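MxaA (Stigmatella aurantiaca, PDB 4W4T) is a component of the myxalamid PKS-NRPS pathway, whose terminal reductase domain, the piece described here, binds NADPH and probably releases the carrier-bound product as a primary alcohol. Local coordinates at residues R56-T61 / E73-R78; L168-I173 / K227-A232; F328-R333 / T405-L410; Q339-L344 / M359-V364. One frame throughout, in Å; residues are numbered along the deposited sequence.

Interaction 1 of 4, residues R56-T61 / E73-R78; sequences RTILLT and EELCRR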
# COMPACT_ATOMS: atom_id res chain seq x y z
N ARG A 56 -24.80 -34.36 -12.76
CA ARG A 56 -26.07 -33.71 -12.48
C ARG A 56 -25.84 -32.32 -11.87
O ARG A 56 -26.61 -31.38 -12.12
CB ARG A 56 -26.91 -34.58 -11.55
CG ARG A 56 -27.22 -35.99 -12.08
CD ARG A 56 -27.60 -36.94 -10.95
NE ARG A 56 -26.45 -37.16 -10.08
CZ ARG A 56 -26.40 -38.00 -9.06
NH1 ARG A 56 -27.45 -38.77 -8.75
NH2 ARG A 56 -25.29 -38.10 -8.36
N THR A 57 -24.78 -32.19 -11.08
CA THR A 57 -24.53 -30.97 -10.31
C THR A 57 -23.06 -30.65 -10.21
O THR A 57 -22.21 -31.54 -10.17
CB THR A 57 -25.05 -31.09 -8.87
OG1 THR A 57 -24.37 -32.20 -8.28
CG2 THR A 57 -26.55 -31.34 -8.83
N ILE A 58 -22.76 -29.36 -10.12
CA ILE A 58 -21.39 -28.88 -10.05
C ILE A 58 -21.28 -27.77 -9.02
O ILE A 58 -22.11 -26.85 -8.99
CB ILE A 58 -20.91 -28.37 -11.43
CG1 ILE A 58 -20.76 -29.55 -12.39
CG2 ILE A 58 -19.63 -27.56 -11.28
CD1 ILE A 58 -20.43 -29.17 -13.85
N LEU A 59 -20.26 -27.83 -8.17
CA LEU A 59 -19.98 -26.71 -7.29
C LEU A 59 -18.87 -25.83 -7.87
O LEU A 59 -17.77 -26.31 -8.14
CB LEU A 59 -19.58 -27.18 -5.90
CG LEU A 59 -19.18 -26.05 -4.95
CD1 LEU A 59 -20.36 -25.16 -4.59
CD2 LEU A 59 -18.51 -26.59 -3.68
N LEU A 60 -19.16 -24.55 -8.04
CA LEU A 60 -18.16 -23.59 -8.50
C LEU A 60 -17.81 -22.62 -7.39
O LEU A 60 -18.68 -21.99 -6.80
CB LEU A 60 -18.66 -22.81 -9.73
CG LEU A 60 -17.74 -21.72 -10.29
CD1 LEU A 60 -16.39 -22.31 -10.74
CD2 LEU A 60 -18.43 -20.99 -11.45
N THR A 61 -16.53 -22.49 -7.09
CA THR A 61 -16.10 -21.41 -6.23
C THR A 61 -15.51 -20.30 -7.11
O THR A 61 -14.86 -20.57 -8.13
CB THR A 61 -15.06 -21.87 -5.15
OG1 THR A 61 -13.88 -22.38 -5.78
CG2 THR A 61 -15.63 -22.97 -4.27
N GLU A 73 -20.24 -18.92 -17.03
CA GLU A 73 -21.00 -18.80 -18.26
C GLU A 73 -20.64 -19.97 -19.19
O GLU A 73 -21.52 -20.57 -19.83
CB GLU A 73 -20.75 -17.43 -18.89
CG GLU A 73 -21.70 -17.06 -20.02
CD GLU A 73 -21.25 -17.63 -21.35
OE1 GLU A 73 -20.07 -18.03 -21.44
OE2 GLU A 73 -22.07 -17.69 -22.29
N GLU A 74 -19.37 -20.35 -19.21
CA GLU A 74 -18.94 -21.47 -20.02
C GLU A 74 -19.51 -22.81 -19.52
O GLU A 74 -19.87 -23.67 -20.33
CB GLU A 74 -17.42 -21.53 -20.07
CG GLU A 74 -16.87 -22.58 -21.03
CD GLU A 74 -16.09 -21.97 -22.18
OE1 GLU A 74 -15.58 -20.83 -22.01
OE2 GLU A 74 -15.97 -22.63 -23.22
N LEU A 75 -19.58 -23.00 -18.21
CA LEU A 75 -20.13 -24.24 -17.66
C LEU A 75 -21.62 -24.41 -17.99
O LEU A 75 -22.09 -25.52 -18.23
CB LEU A 75 -19.92 -24.30 -16.14
CG LEU A 75 -18.49 -24.65 -15.68
CD1 LEU A 75 -18.37 -24.45 -14.17
CD2 LEU A 75 -18.10 -26.06 -16.06
N CYS A 76 -22.36 -23.31 -17.98
CA CYS A 76 -23.77 -23.37 -18.37
C CYS A 76 -23.93 -23.79 -19.84
O CYS A 76 -24.84 -24.55 -20.18
CB CYS A 76 -24.45 -22.03 -18.12
SG CYS A 76 -24.61 -21.62 -16.36
N ARG A 77 -23.02 -23.32 -20.70
CA ARG A 77 -23.13 -23.63 -22.12
C ARG A 77 -22.73 -25.07 -22.45
O ARG A 77 -23.32 -25.70 -23.33
CB ARG A 77 -22.28 -22.66 -22.95
CG ARG A 77 -22.93 -21.29 -23.12
CD ARG A 77 -22.24 -20.45 -24.18
NE ARG A 77 -20.99 -19.87 -23.68
CZ ARG A 77 -19.79 -20.36 -23.95
NH1 ARG A 77 -19.67 -21.44 -24.72
NH2 ARG A 77 -18.71 -19.78 -23.45
N ARG A 78 -21.73 -25.60 -21.75
CA ARG A 78 -21.15 -26.89 -22.06
C ARG A 78 -21.59 -28.07 -21.26
O ARG A 78 -21.21 -29.19 -21.50
CB ARG A 78 -19.66 -26.80 -21.97
CG ARG A 78 -19.14 -25.54 -22.59
CD ARG A 78 -18.63 -25.80 -23.94
NE ARG A 78 -17.74 -26.93 -23.93
CZ ARG A 78 -16.44 -26.91 -23.70
NH1 ARG A 78 -15.76 -25.78 -23.45
NH2 ARG A 78 -15.82 -28.05 -23.73
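Behind Leu75, which meets Ile58 and Leu60 of the strand, helix 66-78 carries two flat guanidinium groups, those of Arg77 and Arg78. One face of the Arg77 group lies over the CA of Glu74, towards its rim, while the Glu73 carboxylate sits in plane at its edge. The grip is side-on: Arg77 NE reaches Glu73 OE2 at 2.8 Å, and Arg77 NH2 reaches the syn lone pair of Glu73 OE1 at 3.0 Å. Arg78 takes Glu74 OE2 at its edge, Arg78 NH1 standing 3.2 Å away on the anti side of that oxygen and 27° out of the carboxylate plane. Ser291 and Ser292 also bind the Glu74 carboxylate, which helps fix its rotation, and Arg78 NH2 has a second acid in Asp296. The strand meets the helix through hydrocarbon alone. Leu75 CD1 reaches Ile58 CG2 at 4.4 Å and Leu60 CD2 at 4.4 Å, a light but buried touch between alternate strand residues and one helix residue. This is the first beta-alpha-beta unit of the Rossmann fold, with NADPH-binding Thr64 to Leu67 at the strand-to-helix junction. Strand 57-61 runs between parallel strands 82-87 and 145-148; Tyr147 of the latter packs on all three apolar residues, and Val295 of helix 287-298 covers Leu75 from beyond the contact.

Interaction 2 of 4, residues L168-I173 / K227-A232; sequences LGTREI and KLVREA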
# COMPACT_ATOMS: atom_id res chain seq x y z
N LEU A 168 -6.56 -23.03 3.76
CA LEU A 168 -7.62 -23.73 4.47
C LEU A 168 -8.86 -23.91 3.57
O LEU A 168 -9.51 -24.97 3.61
CB LEU A 168 -7.97 -23.01 5.76
CG LEU A 168 -6.80 -22.84 6.73
CD1 LEU A 168 -7.31 -22.26 8.05
CD2 LEU A 168 -6.04 -24.15 6.97
N GLY A 169 -9.14 -22.92 2.73
CA GLY A 169 -10.26 -23.03 1.82
C GLY A 169 -10.12 -24.23 0.89
O GLY A 169 -11.08 -24.97 0.66
N THR A 170 -8.91 -24.44 0.38
CA THR A 170 -8.64 -25.58 -0.48
C THR A 170 -8.75 -26.87 0.34
O THR A 170 -9.32 -27.87 -0.12
CB THR A 170 -7.26 -25.46 -1.14
OG1 THR A 170 -7.26 -24.31 -2.00
CG2 THR A 170 -6.95 -26.71 -1.97
N ARG A 171 -8.24 -26.84 1.57
CA ARG A 171 -8.42 -27.99 2.47
C ARG A 171 -9.89 -28.35 2.64
O ARG A 171 -10.27 -29.52 2.58
CB ARG A 171 -7.79 -27.69 3.84
CG ARG A 171 -7.85 -28.87 4.80
CD ARG A 171 -7.48 -28.49 6.24
NE ARG A 171 -8.43 -27.55 6.84
CZ ARG A 171 -8.23 -26.94 8.00
NH1 ARG A 171 -7.12 -27.17 8.69
NH2 ARG A 171 -9.14 -26.09 8.48
N GLU A 172 -10.74 -27.35 2.84
CA GLU A 172 -12.16 -27.62 3.09
C GLU A 172 -12.85 -28.14 1.82
O GLU A 172 -13.78 -28.94 1.90
CB GLU A 172 -12.86 -26.35 3.61
CG GLU A 172 -12.32 -25.90 4.97
CD GLU A 172 -12.40 -27.01 6.03
OE1 GLU A 172 -13.51 -27.23 6.59
OE2 GLU A 172 -11.36 -27.65 6.31
N ILE A 173 -12.40 -27.67 0.67
CA ILE A 173 -12.89 -28.17 -0.62
C ILE A 173 -12.52 -29.63 -0.76
O ILE A 173 -13.33 -30.45 -1.21
CB ILE A 173 -12.31 -27.34 -1.81
CG1 ILE A 173 -13.03 -25.99 -1.92
CG2 ILE A 173 -12.36 -28.13 -3.14
CD1 ILE A 173 -14.52 -26.11 -2.29
N LYS A 227 0.03 -28.25 -3.19
CA LYS A 227 0.56 -29.41 -2.46
C LYS A 227 -0.56 -30.23 -1.83
O LYS A 227 -0.56 -31.47 -1.90
CB LYS A 227 1.56 -28.99 -1.39
CG LYS A 227 2.84 -28.37 -1.94
CD LYS A 227 3.74 -29.42 -2.55
CE LYS A 227 4.59 -30.10 -1.49
NZ LYS A 227 5.51 -31.09 -2.14
N LEU A 228 -1.53 -29.55 -1.22
CA LEU A 228 -2.66 -30.23 -0.59
C LEU A 228 -3.45 -31.02 -1.62
O LEU A 228 -3.83 -32.16 -1.39
CB LEU A 228 -3.58 -29.24 0.12
CG LEU A 228 -3.01 -28.61 1.39
CD1 LEU A 228 -4.03 -27.63 1.97
CD2 LEU A 228 -2.66 -29.67 2.42
N VAL A 229 -3.67 -30.39 -2.77
CA VAL A 229 -4.44 -31.00 -3.84
C VAL A 229 -3.69 -32.21 -4.41
O VAL A 229 -4.29 -33.26 -4.68
CB VAL A 229 -4.77 -29.98 -4.95
CG1 VAL A 229 -5.39 -30.67 -6.15
CG2 VAL A 229 -5.71 -28.92 -4.42
N ARG A 230 -2.38 -32.08 -4.56
CA ARG A 230 -1.58 -33.21 -5.03
C ARG A 230 -1.63 -34.40 -4.07
O ARG A 230 -1.75 -35.55 -4.50
CB ARG A 230 -0.14 -32.77 -5.29
CG ARG A 230 -0.05 -31.85 -6.52
CD ARG A 230 1.37 -31.59 -7.00
NE ARG A 230 1.31 -30.64 -8.12
CZ ARG A 230 1.07 -30.99 -9.38
NH1 ARG A 230 0.89 -32.28 -9.68
NH2 ARG A 230 1.00 -30.07 -10.33
N GLU A 231 -1.56 -34.15 -2.77
CA GLU A 231 -1.66 -35.25 -1.81
C GLU A 231 -3.03 -35.93 -1.89
O GLU A 231 -3.12 -37.15 -1.75
CB GLU A 231 -1.40 -34.77 -0.38
CG GLU A 231 -1.63 -35.84 0.71
CD GLU A 231 -0.74 -37.08 0.58
OE1 GLU A 231 0.27 -37.04 -0.15
OE2 GLU A 231 -1.05 -38.11 1.23
N ALA A 232 -4.08 -35.15 -2.10
CA ALA A 232 -5.42 -35.72 -2.26
C ALA A 232 -5.44 -36.63 -3.48
O ALA A 232 -6.01 -37.72 -3.44
CB ALA A 232 -6.46 -34.62 -2.39
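Thr170 and Val229 meet methyl to methyl, their side chains crossing at about a right angle. The CG2 atoms of Thr170 and Val229 stand 3.5 Å apart, the closest approach between 168-173 and 227-232. A chi1 of -64° sets Thr170 OG1 beside the backbone N and CG2 opposite that N, towards helix 217-234; OG1 bonds with Asn166 O, one turn earlier, and with His148 NE2. The hydroxyl of this buried residue is thus bonded both to its own helix and to strand 145-148. Next to this pair, Leu228 reaches over with CD1, which comes to 4.2 Å from Arg171 CB. Of Arg171 the CB does the touching; from CG on, the chain leads away, and a bend at chi3 (65°) shapes its charged end. There Leu168 CD2 lies 3.6 Å above the centre of the Arg171 guanidinium group, and Arg171 NE bonds Glu172 OE2 at 3.0 Å, on the anti side of the oxygen and tilted from both planes. Glu172 OE2 is shared with Arg175, and probably eases the closeness of the two arginines. Helix 217-234 also carries Tyr218 and Lys222, NADPH-binding residues with the YxxxK spacing of short-chain dehydrogenases; the side chains of Thr170 and Lys222 are about 6 Å apart. The two helices run in roughly the same direction on the Rossmann sheet. Tyr187 of strand 185-188 touches both Thr170 and Val229, Val239 and Ile241 of strand 239-248 support Val229, and Val167 and Leu174 of helix 159-177 flank Leu228.

Interaction 3 of 4, residues F328-R333 / T405-L410; sequences FGYGLR and TYLSSL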
# COMPACT_ATOMS: atom_id res chain seq x y z
N PHE A 328 -2.32 2.19 -31.58
CA PHE A 328 -3.64 2.56 -31.12
C PHE A 328 -3.74 4.07 -30.91
O PHE A 328 -4.81 4.64 -31.05
CB PHE A 328 -3.99 1.83 -29.82
CG PHE A 328 -5.39 2.09 -29.34
CD1 PHE A 328 -6.45 1.39 -29.89
CD2 PHE A 328 -5.65 3.04 -28.38
CE1 PHE A 328 -7.76 1.62 -29.46
CE2 PHE A 328 -6.94 3.28 -27.94
CZ PHE A 328 -8.00 2.57 -28.49
N GLY A 329 -2.63 4.71 -30.56
CA GLY A 329 -2.61 6.16 -30.49
C GLY A 329 -1.96 6.78 -29.26
O GLY A 329 -2.02 8.00 -29.08
N TYR A 330 -1.35 5.96 -28.41
CA TYR A 330 -0.74 6.47 -27.19
C TYR A 330 0.76 6.65 -27.33
O TYR A 330 1.47 5.71 -27.70
CB TYR A 330 -1.03 5.54 -26.01
CG TYR A 330 -2.49 5.47 -25.62
CD1 TYR A 330 -3.18 6.62 -25.25
CD2 TYR A 330 -3.17 4.26 -25.61
CE1 TYR A 330 -4.51 6.57 -24.89
CE2 TYR A 330 -4.51 4.20 -25.27
CZ TYR A 330 -5.17 5.36 -24.90
OH TYR A 330 -6.49 5.32 -24.54
N GLY A 331 1.26 7.84 -27.03
CA GLY A 331 2.69 8.05 -27.03
C GLY A 331 3.38 7.31 -25.90
O GLY A 331 2.90 7.31 -24.77
N LEU A 332 4.50 6.68 -26.21
CA LEU A 332 5.30 5.97 -25.22
C LEU A 332 6.78 6.11 -25.52
O LEU A 332 7.29 5.54 -26.49
CB LEU A 332 4.90 4.49 -25.16
CG LEU A 332 3.52 4.11 -24.62
CD1 LEU A 332 3.34 2.60 -24.72
CD2 LEU A 332 3.32 4.57 -23.17
N ARG A 333 7.48 6.89 -24.69
CA ARG A 333 8.94 6.86 -24.69
C ARG A 333 9.36 5.59 -23.97
O ARG A 333 8.67 5.13 -23.06
CB ARG A 333 9.53 8.09 -23.98
CG ARG A 333 9.09 9.42 -24.54
CD ARG A 333 9.90 10.57 -23.92
NE ARG A 333 9.93 10.47 -22.47
CZ ARG A 333 8.94 10.84 -21.67
NH1 ARG A 333 7.84 11.37 -22.18
NH2 ARG A 333 9.06 10.69 -20.35
N THR A 405 -8.45 -4.11 -29.27
CA THR A 405 -9.68 -4.59 -28.63
C THR A 405 -9.66 -4.24 -27.14
O THR A 405 -10.63 -3.67 -26.62
CB THR A 405 -9.84 -6.10 -28.84
OG1 THR A 405 -10.04 -6.36 -30.23
CG2 THR A 405 -11.06 -6.64 -28.04
N TYR A 406 -8.55 -4.53 -26.48
CA TYR A 406 -8.39 -4.22 -25.05
C TYR A 406 -8.48 -2.73 -24.78
O TYR A 406 -9.29 -2.28 -23.97
CB TYR A 406 -7.05 -4.75 -24.54
CG TYR A 406 -6.94 -6.26 -24.39
CD1 TYR A 406 -8.06 -7.08 -24.52
CD2 TYR A 406 -5.72 -6.86 -24.10
CE1 TYR A 406 -7.95 -8.46 -24.37
CE2 TYR A 406 -5.61 -8.24 -23.93
CZ TYR A 406 -6.73 -9.03 -24.06
OH TYR A 406 -6.63 -10.39 -23.88
N LEU A 407 -7.65 -1.94 -25.47
CA LEU A 407 -7.64 -0.51 -25.23
C LEU A 407 -8.99 0.15 -25.55
O LEU A 407 -9.42 1.03 -24.82
CB LEU A 407 -6.51 0.15 -26.04
CG LEU A 407 -5.11 -0.31 -25.64
CD1 LEU A 407 -4.02 0.35 -26.51
CD2 LEU A 407 -4.85 -0.02 -24.17
N SER A 408 -9.66 -0.29 -26.62
CA SER A 408 -10.95 0.30 -27.00
C SER A 408 -11.99 0.14 -25.89
O SER A 408 -12.75 1.07 -25.58
CB SER A 408 -11.48 -0.33 -28.30
OG SER A 408 -10.54 -0.22 -29.37
N SER A 409 -12.00 -1.04 -25.27
CA SER A 409 -12.89 -1.31 -24.14
C SER A 409 -12.57 -0.44 -22.93
O SER A 409 -13.46 0.12 -22.30
CB SER A 409 -12.82 -2.79 -23.77
OG SER A 409 -13.65 -3.07 -22.64
N LEU A 410 -11.28 -0.30 -22.61
CA LEU A 410 -10.87 0.54 -21.50
C LEU A 410 -11.24 2.00 -21.72
O LEU A 410 -11.61 2.69 -20.77
CB LEU A 410 -9.36 0.42 -21.25
CG LEU A 410 -8.94 -1.00 -20.86
CD1 LEU A 410 -7.43 -1.10 -20.78
CD2 LEU A 410 -9.59 -1.39 -19.54
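Phe328 lays one face of its ring on Leu407, and this is the tight part of the contact. Leu407 CB stands 3.6 Å from the Phe328 ring centroid, only 8° off the normal, in a CH-pi contact over the middle of the face. Leu407 CD1 continues past the ring's root, 3.6 Å from Phe328 CG, the two side chains sliding by each other in opposite directions. Phe328 swings its ring out from the helix end and across the leucine because CG lies opposite the backbone N (chi1 -176°). The same Leu407 CD1 methyl touches the edge of a second ring at Tyr330 CE2, 4.1 Å away; the hydroxyl of that tyrosine bonds Lys417 O. The more exposed flank is the far edge of the Phe328 ring, where partly exposed Ser408 makes one close approach, OG 3.3 Å from Phe328 CE1 and near the ring plane, while bonding Ser404 O in its own helix. Replaced by an alanine, Phe328 would lose its ring, which is likely to uncover Leu407 CB on that side and open a gap beside Ser408. Helix 318-328 ends at Phe328, and Gly329, with positive phi, is the first residue to leave helical geometry. Far from the NADPH-binding residues, the contact joins this helix end to helix 400-412, with Leu416 and Pro419 of the C-terminal tail packed alongside, Met325 against Leu407 and Val270 of helix 261-272 against Tyr330.

Interaction 4 of 4, residues Q339-L344 / M359-V364; sequences QWLSEL and MFLQQV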
# COMPACT_ATOMS: atom_id res chain seq x y z
N GLN A 339 15.12 3.24 -14.62
CA GLN A 339 14.80 4.63 -14.86
C GLN A 339 13.29 4.83 -14.92
O GLN A 339 12.78 5.82 -14.41
CB GLN A 339 15.45 5.13 -16.14
CG GLN A 339 16.96 5.25 -16.05
CD GLN A 339 17.59 5.64 -17.37
OE1 GLN A 339 17.09 6.50 -18.08
NE2 GLN A 339 18.71 4.99 -17.71
N TRP A 340 12.58 3.90 -15.56
CA TRP A 340 11.12 3.96 -15.58
C TRP A 340 10.54 3.91 -14.16
O TRP A 340 9.63 4.67 -13.81
CB TRP A 340 10.55 2.81 -16.42
CG TRP A 340 9.07 2.81 -16.48
CD1 TRP A 340 8.28 3.55 -17.32
CD2 TRP A 340 8.19 2.04 -15.66
NE1 TRP A 340 6.95 3.27 -17.06
CE2 TRP A 340 6.87 2.35 -16.05
CE3 TRP A 340 8.39 1.11 -14.63
CZ2 TRP A 340 5.76 1.76 -15.46
CZ3 TRP A 340 7.28 0.53 -14.04
CH2 TRP A 340 5.98 0.86 -14.45
N LEU A 341 11.08 3.02 -13.34
CA LEU A 341 10.59 2.87 -11.97
C LEU A 341 10.84 4.16 -11.17
O LEU A 341 10.04 4.55 -10.31
CB LEU A 341 11.25 1.68 -11.28
CG LEU A 341 10.70 1.26 -9.91
CD1 LEU A 341 9.23 0.84 -10.01
CD2 LEU A 341 11.53 0.11 -9.34
N SER A 342 11.95 4.82 -11.47
CA SER A 342 12.29 6.06 -10.77
C SER A 342 11.34 7.18 -11.19
O SER A 342 10.94 8.00 -10.37
CB SER A 342 13.74 6.44 -11.05
OG SER A 342 13.97 7.78 -10.66
N GLU A 343 10.95 7.20 -12.47
CA GLU A 343 9.96 8.18 -12.92
C GLU A 343 8.60 7.91 -12.30
O GLU A 343 7.84 8.84 -12.02
CB GLU A 343 9.87 8.20 -14.45
CG GLU A 343 11.18 8.58 -15.09
CD GLU A 343 11.03 9.35 -16.40
OE1 GLU A 343 9.90 9.44 -16.94
OE2 GLU A 343 12.07 9.86 -16.89
N LEU A 344 8.27 6.64 -12.08
CA LEU A 344 7.02 6.30 -11.43
C LEU A 344 7.02 6.87 -10.00
O LEU A 344 6.06 7.49 -9.56
CB LEU A 344 6.81 4.78 -11.40
CG LEU A 344 5.53 4.24 -10.76
CD1 LEU A 344 4.28 4.79 -11.43
CD2 LEU A 344 5.52 2.71 -10.82
N MSE A 359 3.63 0.72 -5.23
CA MSE A 359 3.68 -0.22 -4.10
C MSE A 359 3.96 -1.64 -4.58
O MSE A 359 4.82 -2.33 -4.04
CB MSE A 359 2.37 -0.21 -3.31
CG MSE A 359 2.07 1.10 -2.58
SE MSE A 359 3.67 1.80 -1.67
CE MSE A 359 4.27 3.02 -3.05
N PHE A 360 3.22 -2.05 -5.61
CA PHE A 360 3.38 -3.37 -6.20
C PHE A 360 4.81 -3.65 -6.70
O PHE A 360 5.33 -4.74 -6.49
CB PHE A 360 2.37 -3.55 -7.34
CG PHE A 360 0.93 -3.55 -6.90
CD1 PHE A 360 0.31 -4.73 -6.50
CD2 PHE A 360 0.19 -2.37 -6.86
CE1 PHE A 360 -1.02 -4.73 -6.09
CE2 PHE A 360 -1.13 -2.37 -6.45
CZ PHE A 360 -1.74 -3.55 -6.06
N LEU A 361 5.45 -2.67 -7.32
CA LEU A 361 6.73 -2.95 -7.99
C LEU A 361 7.96 -2.77 -7.10
O LEU A 361 9.04 -3.25 -7.42
CB LEU A 361 6.87 -2.07 -9.23
CG LEU A 361 5.62 -1.95 -10.12
CD1 LEU A 361 5.88 -0.99 -11.27
CD2 LEU A 361 5.17 -3.31 -10.64
N GLN A 362 7.80 -2.09 -5.97
CA GLN A 362 8.92 -1.82 -5.08
C GLN A 362 9.34 -2.98 -4.20
O GLN A 362 10.43 -2.96 -3.62
CB GLN A 362 8.60 -0.66 -4.17
CG GLN A 362 8.45 0.60 -4.92
CD GLN A 362 8.50 1.78 -4.00
OE1 GLN A 362 7.74 1.89 -3.04
NE2 GLN A 362 9.46 2.64 -4.25
N GLN A 363 8.46 -3.97 -4.07
CA GLN A 363 8.66 -5.07 -3.14
C GLN A 363 9.99 -5.82 -3.33
O GLN A 363 10.53 -6.38 -2.37
CB GLN A 363 7.50 -6.05 -3.27
CG GLN A 363 6.16 -5.40 -3.01
CD GLN A 363 5.04 -6.40 -3.01
OE1 GLN A 363 4.53 -6.77 -1.95
NE2 GLN A 363 4.65 -6.85 -4.20
N VAL A 364 10.53 -5.81 -4.55
CA VAL A 364 11.82 -6.42 -4.80
C VAL A 364 12.96 -5.52 -4.33
O VAL A 364 13.02 -4.34 -4.69
CB VAL A 364 12.03 -6.74 -6.29
CG1 VAL A 364 13.41 -7.34 -6.53
CG2 VAL A 364 10.93 -7.68 -6.79
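Trp340 presents the edge of its six-membered ring to Leu361, with Trp340 CZ3 3.5 Å from Leu361 CD1 and the two side chains at about a right angle. The indole is fixed at its other end, where NE1 bonds Val274 O, so the tryptophan spans from strand 274-277 to helix 352-362. Leu341 follows, its CD1 resting 3.8 Å from Leu361 CB at the root of that side chain. Helices 337-348 and 352-362 are consecutive and run in opposite directions, forming an alpha-alpha hairpin on the helical side of the reductase domain, away from the NADPH-binding residues. One turn on from Trp340, Leu344 brings CD2 to 3.7 Å from Leu361 CD1, again at about a right angle. Leu361 CD1 therefore touches Trp340, Leu341 and Leu344 alike. Leu344 also packs on Leu354, Leu357 and Leu358 of the second helix and on Met272 of helix 261-272. Gln363 folds back so that its NE2 bonds Phe360 O at 3.2 Å, and it also bonds Phe155 O. Met359, here selenomethionine, and Gln362 pack on Tyr157 and Pro158 of the second subunit.

Overall arrangement
From the N terminus, interaction 1 closes first, a short strand-to-helix connection in the opening beta-alpha-beta unit. Interaction 2 follows in series, bringing together two helix segments 54 residues apart at their closest ends on the same Rossmann sheet; Ile173 CD1 touches Thr61 CG2, 3.9 Å away, and so joins the two contacts. The chain then enters the helical C-terminal part. Interaction 3 closes a long loop from the end of helix 318-328 to helix 400-412, and interaction 4, the hairpin 339-344/359-364, lies wholly within that loop; a long, weak ion pair between Arg333 and Glu343 links them. No contacts cross. Interactions 2 and 3 lie on opposite sides of the chain's centre, as do 1 and 4.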